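Local coordinates for protein transcriptional regulator, TetR family (Thermus thermophilus, PDB 3VPR) that represses transcription as a TetR-family regulator, probably by binding operator DNA through its helix-turn-helix, at residues R121-L126 against A147-L152; E77-F82 against A128-G133; K60-A65 against E84-Y89; A73-A78 against Q136-E141. One frame throughout, in Å; residues are numbered along the deposited sequence.

Overall arrangement
Three of the contacts join pairs of helices; contact 4 sets the start of helix 75-92 against the loop after helix 109-135. Along the chain, contact 3 comes first and closes before contact 1 opens. It pairs helix 47-70 with helix 75-92. Contacts 2 and 4 share Glu77 and Ala78 of helix 75-92, with centres about 6 Å apart. Contact 2 reaches helix 109-135. Contact 1 joins helix 109-135 to helix 144-161, with its centre about 10 Å from that of contact 2. His122 links contact 1 to contact 3 through His86. Contacts 1, 2 and 4, unlike contact 3, also touch the second subunit, so this end of the C-terminal domain lies at the dimer interface.

Contact 1: R121-L126 against A147-L152; sequences RHEENL and AGRAVL
Glu123 brings its carboxylate over one face of the Arg149 guanidinium, turned steeply against it, with the two planes 75° apart. Glu123 OE2 is 2.9 Å from Arg149 NH2. Glu123 CD lies 3.3 Å above the guanidinium plane, offset toward the rim. No N-H of Arg149 points at the oxygen, so the salt bridge rests on charge alone. At Arg149 the CB leaves the backbone away from 121-126. The chain bends at chi2 and at chi3, the latter (60°) placing NE, and its end comes nearer again. The same guanidinium makes a cation-pi contact with Trp161 of the second subunit.

Segments 121-126 and 147-152 belong to the TetR-family C-terminal domain and cross steeply, at 117°. The segment axes approach to 9.7 Å. Helix 144-161 also packs on the second subunit, where Ala147 and Ala150 meet Leu180. This is consistent with the family dimer, in which the last helices of both chains pack together.

Leu126 sends CD2 onto the turn that holds Gly148. Leu126 CD2 is 3.4 Å from Gly148 O and 3.8 Å from Val151 CB. Leu152 reaches back between the two helices and divides its methyls. Leu152 CD1 touches Glu123 CB at 3.6 Å, on the apolar part of that chain. Leu152 CD2 approaches His122 CD2 obliquely, at 4.0 Å. His122 NE2, next to CD2 in the ring, is hydrogen-bonded to His86 ND1.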
loop_
_atom_site.group_PDB
_atom_site.type_symbol
_atom_site.label_atom_id
_atom_site.label_comp_id
_atom_site.label_asym_id
_atom_site.label_seq_id
_atom_site.Cartn_x
_atom_site.Cartn_y
_atom_site.Cartn_z
ATOM N N ARG A 121 14.388 -2.301 9.792
ATOM C CA ARG A 121 14.982 -3.520 10.348
ATOM C C ARG A 121 14.280 -4.759 9.811
ATOM O O ARG A 121 14.915 -5.772 9.492
ATOM C CB ARG A 121 14.891 -3.489 11.876
ATOM C CG ARG A 121 15.599 -4.619 12.613
ATOM C CD ARG A 121 15.600 -4.315 14.122
ATOM N NE ARG A 121 16.268 -5.335 14.929
ATOM C CZ ARG A 121 17.573 -5.592 14.890
ATOM N NH1 ARG A 121 18.371 -4.905 14.082
ATOM N NH2 ARG A 121 18.080 -6.545 15.660
ATOM N N HIS A 122 12.958 -4.670 9.716
ATOM C CA HIS A 122 12.145 -5.765 9.211
ATOM C C HIS A 122 12.486 -6.036 7.736
ATOM O O HIS A 122 12.622 -7.186 7.320
ATOM C CB HIS A 122 10.663 -5.404 9.350
ATOM C CG HIS A 122 9.731 -6.552 9.118
ATOM N ND1 HIS A 122 9.792 -7.719 9.852
ATOM C CD2 HIS A 122 8.681 -6.692 8.273
ATOM C CE1 HIS A 122 8.816 -8.526 9.472
ATOM N NE2 HIS A 122 8.126 -7.925 8.517
ATOM N N GLU A 123 12.617 -4.966 6.956
ATOM C CA GLU A 123 12.937 -5.077 5.537
ATOM C C GLU A 123 14.340 -5.658 5.368
ATOM O O GLU A 123 14.601 -6.440 4.450
ATOM C CB GLU A 123 12.831 -3.697 4.869
ATOM C CG GLU A 123 13.305 -3.656 3.423
ATOM C CD GLU A 123 12.652 -2.541 2.624
ATOM O OE1 GLU A 123 12.394 -1.459 3.194
ATOM O OE2 GLU A 123 12.401 -2.739 1.419
ATOM N N GLU A 124 15.240 -5.287 6.273
ATOM C CA GLU A 124 16.614 -5.787 6.231
ATOM C C GLU A 124 16.684 -7.282 6.571
ATOM O O GLU A 124 17.514 -8.004 6.024
ATOM C CB GLU A 124 17.502 -4.976 7.181
ATOM C CG GLU A 124 18.971 -5.382 7.157
ATOM C CD GLU A 124 19.548 -5.430 5.747
ATOM O OE1 GLU A 124 19.446 -4.411 5.021
ATOM O OE2 GLU A 124 20.105 -6.490 5.368
ATOM N N ASN A 125 15.812 -7.755 7.460
ATOM C CA ASN A 125 15.814 -9.179 7.799
ATOM C C ASN A 125 15.312 -9.987 6.600
ATOM O O ASN A 125 15.772 -11.112 6.350
ATOM C CB ASN A 125 14.921 -9.469 9.010
ATOM C CG ASN A 125 15.533 -8.997 10.318
ATOM O OD1 ASN A 125 16.749 -9.051 10.493
ATOM N ND2 ASN A 125 14.691 -8.548 11.252
ATOM N N LEU A 126 14.368 -9.415 5.851
ATOM C CA LEU A 126 13.838 -10.110 4.687
ATOM C C LEU A 126 14.940 -10.190 3.641
ATOM O O LEU A 126 15.147 -11.231 3.021
ATOM C CB LEU A 126 12.616 -9.371 4.117
ATOM C CG LEU A 126 11.992 -9.959 2.843
ATOM C CD1 LEU A 126 11.648 -11.418 3.062
ATOM C CD2 LEU A 126 10.733 -9.152 2.459
ATOM N N ALA A 147 13.354 -7.467 -4.731
ATOM C CA ALA A 147 12.602 -8.668 -4.380
ATOM C C ALA A 147 11.992 -8.485 -2.994
ATOM O O ALA A 147 10.844 -8.889 -2.746
ATOM C CB ALA A 147 13.520 -9.897 -4.396
ATOM N N GLY A 148 12.763 -7.879 -2.093
ATOM C CA GLY A 148 12.265 -7.650 -0.749
ATOM C C GLY A 148 11.104 -6.677 -0.758
ATOM O O GLY A 148 10.139 -6.813 -0.003
ATOM N N ARG A 149 11.193 -5.683 -1.634
ATOM C CA ARG A 149 10.146 -4.682 -1.732
ATOM C C ARG A 149 8.895 -5.320 -2.350
ATOM O O ARG A 149 7.765 -4.988 -1.991
ATOM C CB ARG A 149 10.640 -3.503 -2.579
ATOM C CG ARG A 149 9.680 -2.329 -2.657
ATOM C CD ARG A 149 9.594 -1.609 -1.327
ATOM N NE ARG A 149 10.898 -1.099 -0.914
ATOM C CZ ARG A 149 11.109 -0.401 0.196
ATOM N NH1 ARG A 149 10.097 -0.129 1.009
ATOM N NH2 ARG A 149 12.332 0.023 0.495
ATOM N N ALA A 150 9.100 -6.254 -3.268
ATOM C CA ALA A 150 7.976 -6.925 -3.915
ATOM C C ALA A 150 7.176 -7.695 -2.865
ATOM O O ALA A 150 5.950 -7.594 -2.801
ATOM C CB ALA A 150 8.479 -7.870 -4.983
ATOM N N VAL A 151 7.881 -8.459 -2.039
ATOM C CA VAL A 151 7.238 -9.236 -0.990
ATOM C C VAL A 151 6.518 -8.355 0.048
ATOM O O VAL A 151 5.352 -8.598 0.379
ATOM C CB VAL A 151 8.274 -10.128 -0.258
ATOM C CG1 VAL A 151 7.601 -10.913 0.854
ATOM C CG2 VAL A 151 8.925 -11.064 -1.247
ATOM N N LEU A 152 7.207 -7.340 0.563
ATOM C CA LEU A 152 6.607 -6.462 1.560
ATOM C C LEU A 152 5.373 -5.785 0.962
ATOM O O LEU A 152 4.365 -5.586 1.651
ATOM C CB LEU A 152 7.632 -5.428 2.051
ATOM C CG LEU A 152 8.713 -5.955 3.021
ATOM C CD1 LEU A 152 9.789 -4.898 3.249
ATOM C CD2 LEU A 152 8.071 -6.342 4.357
#

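Contact 2: E77-F82 against A128-G133; sequences EALRRF and AILRRG
Ile129 directs its CB toward segment 77-82 and meets Ala78, Leu79 and Phe82. At CB the side chain splits into two branches. CG2 stands anti to the backbone N, beside the carbonyl carbon. There Ile129 CG2 touches Ala78 CB at 3.9 Å. It also rests against the backbone of the next residue, with Leu79 N at 3.9 Å. The other branch starts at CG1 and runs extended to CD1 (chi2 177°). Ile129 CD1 comes to 3.7 Å from Ala78 O. That oxygen is already bonded within its own helix, since it accepts from Phe82 N. The same methyl meets Phe82 CB at 4.1 Å and approaches the ring obliquely at CD2.

The two segments run nearly antiparallel, at 162°, with their axes 9.7 Å apart. They join helix 75-92 to helix 109-135 inside the helical C-terminal domain of the TetR family. The closest CA atoms are those of Leu79 and Ile129, at 6.6 Å. No hydrogen bond crosses between the segments; every touching residue is buried, and the side chains in touch are all hydrocarbon. Helix 47-70 packs on the same group, with Ala69 and Leu70 against Ile129.

A second apolar pair lies beside the isoleucine. Leu79 CD1 and Leu130 CD2 touch at 4.1 Å, and the two side chains pass at a slant. Both leucines also pack on Leu185 of the second subunit.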
loop_
_atom_site.group_PDB
_atom_site.type_symbol
_atom_site.label_atom_id
_atom_site.label_comp_id
_atom_site.label_asym_id
_atom_site.label_seq_id
_atom_site.Cartn_x
_atom_site.Cartn_y
_atom_site.Cartn_z
ATOM N N GLU A 77 12.022 -22.066 2.869
ATOM C CA GLU A 77 11.144 -22.251 4.017
ATOM C C GLU A 77 11.224 -21.028 4.938
ATOM O O GLU A 77 10.254 -20.666 5.598
ATOM C CB GLU A 77 11.560 -23.520 4.763
ATOM C CG GLU A 77 10.574 -23.994 5.807
ATOM C CD GLU A 77 9.182 -24.194 5.240
ATOM O OE1 GLU A 77 9.066 -24.741 4.124
ATOM O OE2 GLU A 77 8.205 -23.813 5.918
ATOM N N ALA A 78 12.393 -20.393 4.969
ATOM C CA ALA A 78 12.593 -19.213 5.789
ATOM C C ALA A 78 11.760 -18.059 5.227
ATOM O O ALA A 78 11.200 -17.250 5.973
ATOM C CB ALA A 78 14.071 -18.833 5.801
ATOM N N LEU A 79 11.677 -17.987 3.904
ATOM C CA LEU A 79 10.908 -16.923 3.275
ATOM C C LEU A 79 9.425 -17.141 3.545
ATOM O O LEU A 79 8.703 -16.195 3.842
ATOM C CB LEU A 79 11.167 -16.892 1.767
ATOM C CG LEU A 79 10.336 -15.860 0.985
ATOM C CD1 LEU A 79 10.707 -14.454 1.436
ATOM C CD2 LEU A 79 10.575 -16.024 -0.513
ATOM N N ARG A 80 8.976 -18.392 3.473
ATOM C CA ARG A 80 7.561 -18.690 3.697
ATOM C C ARG A 80 7.123 -18.375 5.124
ATOM O O ARG A 80 6.048 -17.804 5.350
ATOM C CB ARG A 80 7.258 -20.157 3.371
ATOM C CG ARG A 80 5.766 -20.514 3.497
ATOM C CD ARG A 80 5.446 -21.921 2.954
ATOM N NE ARG A 80 5.878 -23.006 3.840
ATOM C CZ ARG A 80 5.284 -23.335 4.989
ATOM N NH1 ARG A 80 4.217 -22.673 5.416
ATOM N NH2 ARG A 80 5.760 -24.338 5.714
ATOM N N ARG A 81 7.961 -18.742 6.087
ATOM C CA ARG A 81 7.642 -18.481 7.477
ATOM C C ARG A 81 7.616 -16.981 7.714
ATOM O O ARG A 81 6.744 -16.471 8.395
ATOM C CB ARG A 81 8.660 -19.154 8.392
ATOM C CG ARG A 81 8.797 -20.645 8.119
ATOM C CD ARG A 81 9.113 -21.408 9.385
ATOM N NE ARG A 81 7.948 -21.452 10.261
ATOM C CZ ARG A 81 8.010 -21.535 11.584
ATOM N NH1 ARG A 81 9.188 -21.580 12.197
ATOM N NH2 ARG A 81 6.890 -21.565 12.298
ATOM N N PHE A 82 8.568 -16.262 7.143
ATOM C CA PHE A 82 8.572 -14.826 7.318
ATOM C C PHE A 82 7.240 -14.234 6.824
ATOM O O PHE A 82 6.570 -13.492 7.545
ATOM C CB PHE A 82 9.730 -14.212 6.547
ATOM C CG PHE A 82 9.821 -12.714 6.670
ATOM C CD1 PHE A 82 8.999 -11.881 5.914
ATOM C CD2 PHE A 82 10.756 -12.134 7.527
ATOM C CE1 PHE A 82 9.116 -10.485 6.007
ATOM C CE2 PHE A 82 10.876 -10.755 7.622
ATOM C CZ PHE A 82 10.060 -9.926 6.863
ATOM N N ALA A 128 18.086 -10.213 4.119
ATOM C CA ALA A 128 19.087 -11.191 4.549
ATOM C C ALA A 128 18.661 -12.597 4.142
ATOM O O ALA A 128 19.495 -13.396 3.726
ATOM C CB ALA A 128 19.300 -11.123 6.073
ATOM N N ILE A 129 17.373 -12.907 4.268
ATOM C CA ILE A 129 16.880 -14.231 3.875
ATOM C C ILE A 129 17.023 -14.417 2.357
ATOM O O ILE A 129 17.478 -15.454 1.887
ATOM C CB ILE A 129 15.397 -14.424 4.246
ATOM C CG1 ILE A 129 15.231 -14.443 5.764
ATOM C CG2 ILE A 129 14.865 -15.710 3.643
ATOM C CD1 ILE A 129 13.781 -14.563 6.214
ATOM N N LEU A 130 16.639 -13.404 1.594
ATOM C CA LEU A 130 16.735 -13.471 0.141
ATOM C C LEU A 130 18.190 -13.545 -0.305
ATOM O O LEU A 130 18.543 -14.351 -1.165
ATOM C CB LEU A 130 16.063 -12.247 -0.494
ATOM C CG LEU A 130 14.563 -12.131 -0.212
ATOM C CD1 LEU A 130 14.035 -10.777 -0.696
ATOM C CD2 LEU A 130 13.835 -13.284 -0.890
ATOM N N ARG A 131 19.037 -12.706 0.290
ATOM C CA ARG A 131 20.449 -12.691 -0.067
ATOM C C ARG A 131 21.104 -14.053 0.184
ATOM O O ARG A 131 21.925 -14.515 -0.626
ATOM C CB ARG A 131 21.187 -11.590 0.706
ATOM C CG ARG A 131 22.691 -11.611 0.512
ATOM C CD ARG A 131 23.350 -10.315 0.962
ATOM N NE ARG A 131 22.695 -9.729 2.126
ATOM C CZ ARG A 131 21.857 -8.699 2.070
ATOM N NH1 ARG A 131 21.576 -8.129 0.907
ATOM N NH2 ARG A 131 21.281 -8.253 3.173
ATOM N N ARG A 132 20.749 -14.697 1.295
ATOM C CA ARG A 132 21.315 -16.012 1.591
ATOM C C ARG A 132 20.876 -16.984 0.507
ATOM O O ARG A 132 21.655 -17.829 0.065
ATOM C CB ARG A 132 20.838 -16.524 2.948
ATOM C CG ARG A 132 21.471 -15.838 4.151
ATOM C CD ARG A 132 20.715 -16.223 5.424
ATOM N NE ARG A 132 20.306 -17.629 5.395
ATOM C CZ ARG A 132 19.383 -18.164 6.193
ATOM N NH1 ARG A 132 18.758 -17.420 7.101
ATOM N NH2 ARG A 132 19.069 -19.447 6.067
ATOM N N GLY A 133 19.622 -16.857 0.081
ATOM C CA GLY A 133 19.093 -17.726 -0.954
ATOM C C GLY A 133 19.877 -17.585 -2.241
ATOM O O GLY A 133 20.180 -18.578 -2.907
#

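Contact 3: K60-A65 against E84-Y89; sequences KGLVAA and EAHARY
Helix segments 60-65 and 84-89 run nearly antiparallel, at 156°, with Ala65 packed on Ala85. Their axes come within 9.0 Å. The CA atoms of Ala65 and Ala85 are 5.6 Å apart, and the methyls touch, with Ala65 CB 4.0 Å from Ala85 CB. Small residues allow this close approach between helix 47-70, which leads out of the DNA-binding part, and helix 75-92.

At the other end Tyr89 lies flat against the backbone of Gly61 and Leu62. Gly61 C and Leu62 N sit over one face of the ring. Having no side chain, Gly61 leaves room for the phenol end, and its CA is 3.2 Å from Tyr89 OH. That hydroxyl is hydrogen-bonded to Leu57 O.

Leu62 comes over one face of the His86 ring. Its CD1 is 3.7 Å from the ring centroid and 20° off the normal, a CH-pi contact.

His86 ND1 is hydrogen-bonded to His122 NE2, and His86 NE2 weakly to Asn156 OD1. The imidazole thus offers its face to Leu62 while its nitrogens are occupied elsewhere. Between the two segments no hydrogen bond forms, and dispersion and CH-pi attraction probably carry the contact.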
loop_
_atom_site.group_PDB
_atom_site.type_symbol
_atom_site.label_atom_id
_atom_site.label_comp_id
_atom_site.label_asym_id
_atom_site.label_seq_id
_atom_site.Cartn_x
_atom_site.Cartn_y
_atom_site.Cartn_z
ATOM N N LYS A 60 7.231 -3.783 16.701
ATOM C CA LYS A 60 8.110 -4.666 17.472
ATOM C C LYS A 60 7.624 -6.097 17.329
ATOM O O LYS A 60 8.420 -7.017 17.162
ATOM C CB LYS A 60 8.132 -4.276 18.954
ATOM C CG LYS A 60 9.044 -3.091 19.263
ATOM C CD LYS A 60 9.087 -2.784 20.764
ATOM C CE LYS A 60 10.120 -1.710 21.089
ATOM N NZ LYS A 60 10.091 -1.322 22.529
ATOM N N GLY A 61 6.310 -6.280 17.388
ATOM C CA GLY A 61 5.760 -7.612 17.237
ATOM C C GLY A 61 6.052 -8.126 15.839
ATOM O O GLY A 61 6.350 -9.302 15.643
ATOM N N LEU A 62 5.989 -7.236 14.855
ATOM C CA LEU A 62 6.250 -7.636 13.479
ATOM C C LEU A 62 7.717 -8.020 13.313
ATOM O O LEU A 62 8.038 -9.068 12.769
ATOM C CB LEU A 62 5.876 -6.495 12.523
ATOM C CG LEU A 62 5.848 -6.804 11.030
ATOM C CD1 LEU A 62 4.958 -8.017 10.790
ATOM C CD2 LEU A 62 5.335 -5.603 10.255
ATOM N N VAL A 63 8.615 -7.169 13.795
ATOM C CA VAL A 63 10.045 -7.434 13.696
ATOM C C VAL A 63 10.400 -8.779 14.331
ATOM O O VAL A 63 11.190 -9.559 13.780
ATOM C CB VAL A 63 10.863 -6.336 14.390
ATOM C CG1 VAL A 63 12.308 -6.778 14.560
ATOM C CG2 VAL A 63 10.808 -5.062 13.572
ATOM N N ALA A 64 9.828 -9.053 15.492
ATOM C CA ALA A 64 10.118 -10.316 16.159
ATOM C C ALA A 64 9.675 -11.457 15.254
ATOM O O ALA A 64 10.380 -12.459 15.110
ATOM C CB ALA A 64 9.387 -10.386 17.502
ATOM N N ALA A 65 8.508 -11.287 14.638
ATOM C CA ALA A 65 7.941 -12.295 13.747
ATOM C C ALA A 65 8.904 -12.697 12.636
ATOM O O ALA A 65 9.037 -13.877 12.324
ATOM C CB ALA A 65 6.644 -11.782 13.152
ATOM N N GLU A 84 4.272 -15.678 6.253
ATOM C CA GLU A 84 3.113 -16.119 7.022
ATOM C C GLU A 84 3.045 -15.513 8.422
ATOM O O GLU A 84 1.972 -15.122 8.875
ATOM C CB GLU A 84 3.078 -17.646 7.101
ATOM C CG GLU A 84 2.682 -18.277 5.773
ATOM C CD GLU A 84 2.467 -19.774 5.856
ATOM O OE1 GLU A 84 1.676 -20.219 6.713
ATOM O OE2 GLU A 84 3.081 -20.504 5.057
ATOM N N ALA A 85 4.183 -15.434 9.105
ATOM C CA ALA A 85 4.222 -14.850 10.438
ATOM C C ALA A 85 3.818 -13.379 10.323
ATOM O O ALA A 85 3.075 -12.872 11.152
ATOM C CB ALA A 85 5.641 -14.975 11.034
ATOM N N HIS A 86 4.306 -12.701 9.284
ATOM C CA HIS A 86 3.979 -11.291 9.063
ATOM C C HIS A 86 2.470 -11.113 8.922
ATOM O O HIS A 86 1.869 -10.311 9.623
ATOM C CB HIS A 86 4.690 -10.786 7.801
ATOM C CG HIS A 86 4.387 -9.360 7.449
ATOM N ND1 HIS A 86 5.368 -8.398 7.335
ATOM C CD2 HIS A 86 3.217 -8.741 7.163
ATOM C CE1 HIS A 86 4.814 -7.247 6.995
ATOM N NE2 HIS A 86 3.511 -7.429 6.885
ATOM N N ALA A 87 1.871 -11.882 8.018
ATOM C CA ALA A 87 0.435 -11.829 7.744
ATOM C C ALA A 87 -0.420 -12.244 8.938
ATOM O O ALA A 87 -1.490 -11.683 9.167
ATOM C CB ALA A 87 0.102 -12.721 6.530
ATOM N N ARG A 88 0.036 -13.242 9.686
ATOM C CA ARG A 88 -0.716 -13.683 10.852
ATOM C C ARG A 88 -0.703 -12.586 11.910
ATOM O O ARG A 88 -1.741 -12.234 12.464
ATOM C CB ARG A 88 -0.131 -14.969 11.435
ATOM C CG ARG A 88 -0.693 -15.293 12.810
ATOM C CD ARG A 88 -0.291 -16.666 13.306
ATOM N NE ARG A 88 -1.186 -17.701 12.806
ATOM C CZ ARG A 88 -1.210 -18.955 13.246
ATOM N NH1 ARG A 88 -0.383 -19.351 14.207
ATOM N NH2 ARG A 88 -2.066 -19.817 12.719
ATOM N N TYR A 89 0.475 -12.039 12.185
ATOM C CA TYR A 89 0.583 -10.980 13.174
ATOM C C TYR A 89 -0.282 -9.795 12.749
ATOM O O TYR A 89 -0.996 -9.212 13.556
ATOM C CB TYR A 89 2.030 -10.519 13.310
ATOM C CG TYR A 89 2.221 -9.563 14.453
ATOM C CD1 TYR A 89 2.349 -10.031 15.756
ATOM C CD2 TYR A 89 2.245 -8.188 14.241
ATOM C CE1 TYR A 89 2.494 -9.162 16.825
ATOM C CE2 TYR A 89 2.393 -7.302 15.304
ATOM C CZ TYR A 89 2.514 -7.797 16.596
ATOM O OH TYR A 89 2.651 -6.934 17.663
#

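Contact 4: A73-A78 against Q136-E141; sequences ADPKEA and QGVFRE
Gln136 and Pro75 reach toward each other tip to tip, with Gln136 CD 3.8 Å from Pro75 CG. Gly137 follows with positive phi (71°) and ends helix 109-135 in a Schellman motif. This reverses the chain and brings the next two residues against the start of helix 75-92.

Val138 uses both methyls. Val138 CG1 meets Lys76 CG at 3.7 Å, while Val138 CG2 is 4.2 Å from Pro75 CG. Phe139 then brings the outer end of its ring to the same two residues. Phe139 CE1 lies 3.6 Å from Lys76 CG. Phe139 CZ is 3.6 Å from Pro75 O, and the approach is oblique on both counts. The backbone of Phe139 is hydrogen-bonded to Gly133. Arg140 turns away to the second subunit, where it forms a salt bridge with Asp179 and bonds Gly184 O.

The partner is the first turn of a helix. Asp74 is the N-cap, and its OD1 accepts from Lys76 N at 3.1 Å. The N-H comes from above the carboxylate plane, 67° out of it. Pro75 occupies the first helical position, where the missing N-H costs no bond of the helix.

Around the contact, helix 170-183 sends Leu182 against Lys76 and Phe139. Helix 109-135 adds Val134 against Phe139, and Leu185 of the second subunit packs on the same ring. The loop is thus set between helices 75-92, 109-135 and 170-183, next to the subunit interface.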
loop_
_atom_site.group_PDB
_atom_site.type_symbol
_atom_site.label_atom_id
_atom_site.label_comp_id
_atom_site.label_asym_id
_atom_site.label_seq_id
_atom_site.Cartn_x
_atom_site.Cartn_y
_atom_site.Cartn_z
ATOM N N ALA A 73 17.021 -22.786 8.321
ATOM C CA ALA A 73 18.103 -23.131 7.405
ATOM C C ALA A 73 17.723 -22.954 5.935
ATOM O O ALA A 73 18.312 -22.132 5.245
ATOM C CB ALA A 73 18.563 -24.567 7.663
ATOM N N ASP A 74 16.750 -23.728 5.464
ATOM C CA ASP A 74 16.286 -23.657 4.075
ATOM C C ASP A 74 15.697 -22.280 3.714
ATOM O O ASP A 74 14.605 -21.922 4.154
ATOM C CB ASP A 74 15.251 -24.766 3.823
ATOM C CG ASP A 74 14.613 -24.681 2.445
ATOM O OD1 ASP A 74 15.189 -24.035 1.546
ATOM O OD2 ASP A 74 13.533 -25.279 2.256
ATOM N N PRO A 75 16.425 -21.496 2.900
ATOM C CA PRO A 75 15.998 -20.157 2.465
ATOM C C PRO A 75 14.563 -20.091 1.938
ATOM O O PRO A 75 13.882 -19.087 2.126
ATOM C CB PRO A 75 17.021 -19.800 1.388
ATOM C CG PRO A 75 18.260 -20.533 1.847
ATOM C CD PRO A 75 17.706 -21.869 2.267
ATOM N N LYS A 76 14.107 -21.154 1.280
ATOM C CA LYS A 76 12.747 -21.183 0.747
ATOM C C LYS A 76 11.720 -21.252 1.865
ATOM O O LYS A 76 10.680 -20.592 1.814
ATOM C CB LYS A 76 12.548 -22.379 -0.186
ATOM C CG LYS A 76 13.392 -22.348 -1.457
ATOM C CD LYS A 76 12.936 -23.416 -2.447
ATOM C CE LYS A 76 12.961 -24.810 -1.823
ATOM N NZ LYS A 76 12.322 -25.842 -2.698
ATOM N N GLU A 77 12.022 -22.066 2.869
ATOM C CA GLU A 77 11.144 -22.251 4.017
ATOM C C GLU A 77 11.224 -21.028 4.938
ATOM O O GLU A 77 10.254 -20.666 5.598
ATOM C CB GLU A 77 11.560 -23.520 4.763
ATOM C CG GLU A 77 10.574 -23.994 5.807
ATOM C CD GLU A 77 9.182 -24.194 5.240
ATOM O OE1 GLU A 77 9.066 -24.741 4.124
ATOM O OE2 GLU A 77 8.205 -23.813 5.918
ATOM N N ALA A 78 12.393 -20.393 4.969
ATOM C CA ALA A 78 12.593 -19.213 5.789
ATOM C C ALA A 78 11.760 -18.059 5.227
ATOM O O ALA A 78 11.200 -17.250 5.973
ATOM C CB ALA A 78 14.071 -18.833 5.801
ATOM N N GLN A 136 23.530 -19.056 -1.542
ATOM C CA GLN A 136 23.572 -20.513 -1.515
ATOM C C GLN A 136 23.129 -21.090 -2.852
ATOM O O GLN A 136 23.065 -22.305 -3.018
ATOM C CB GLN A 136 22.670 -21.042 -0.407
ATOM C CG GLN A 136 23.168 -20.716 0.991
ATOM C CD GLN A 136 22.051 -20.710 2.018
ATOM O OE1 GLN A 136 21.324 -19.723 2.151
ATOM N NE2 GLN A 136 21.896 -21.817 2.741
ATOM N N GLY A 137 22.823 -20.213 -3.807
ATOM C CA GLY A 137 22.385 -20.681 -5.108
ATOM C C GLY A 137 20.992 -21.282 -5.097
ATOM O O GLY A 137 20.597 -21.920 -6.066
ATOM N N VAL A 138 20.237 -21.078 -4.017
ATOM C CA VAL A 138 18.877 -21.614 -3.923
ATOM C C VAL A 138 17.900 -20.742 -4.706
ATOM O O VAL A 138 16.900 -21.223 -5.234
ATOM C CB VAL A 138 18.400 -21.698 -2.463
ATOM C CG1 VAL A 138 16.998 -22.268 -2.416
ATOM C CG2 VAL A 138 19.351 -22.571 -1.661
ATOM N N PHE A 139 18.183 -19.449 -4.748
ATOM C CA PHE A 139 17.363 -18.514 -5.498
ATOM C C PHE A 139 18.264 -18.021 -6.631
ATOM O O PHE A 139 19.488 -17.998 -6.491
ATOM C CB PHE A 139 16.937 -17.310 -4.641
ATOM C CG PHE A 139 16.054 -17.654 -3.469
ATOM C CD1 PHE A 139 15.125 -18.684 -3.548
ATOM C CD2 PHE A 139 16.124 -16.902 -2.293
ATOM C CE1 PHE A 139 14.277 -18.966 -2.476
ATOM C CE2 PHE A 139 15.278 -17.176 -1.213
ATOM C CZ PHE A 139 14.350 -18.213 -1.307
ATOM N N ARG A 140 17.673 -17.643 -7.755
ATOM C CA ARG A 140 18.473 -17.139 -8.858
ATOM C C ARG A 140 18.954 -15.732 -8.502
ATOM O O ARG A 140 18.551 -15.178 -7.472
ATOM C CB ARG A 140 17.649 -17.126 -10.149
ATOM C CG ARG A 140 16.458 -16.209 -10.143
ATOM C CD ARG A 140 15.605 -16.451 -11.376
ATOM N NE ARG A 140 14.403 -15.628 -11.360
ATOM C CZ ARG A 140 14.361 -14.361 -11.755
ATOM N NH1 ARG A 140 15.457 -13.766 -12.210
ATOM N NH2 ARG A 140 13.221 -13.685 -11.681
ATOM N N GLU A 141 19.811 -15.158 -9.348
ATOM C CA GLU A 141 20.345 -13.820 -9.108
ATOM C C GLU A 141 19.252 -12.783 -9.323
ATOM O O GLU A 141 18.794 -12.573 -10.440
ATOM C CB GLU A 141 21.517 -13.529 -10.056
ATOM C CG GLU A 141 22.281 -12.239 -9.751
ATOM C CD GLU A 141 23.153 -12.341 -8.499
ATOM O OE1 GLU A 141 23.886 -13.337 -8.351
ATOM O OE2 GLU A 141 23.126 -11.417 -7.668
#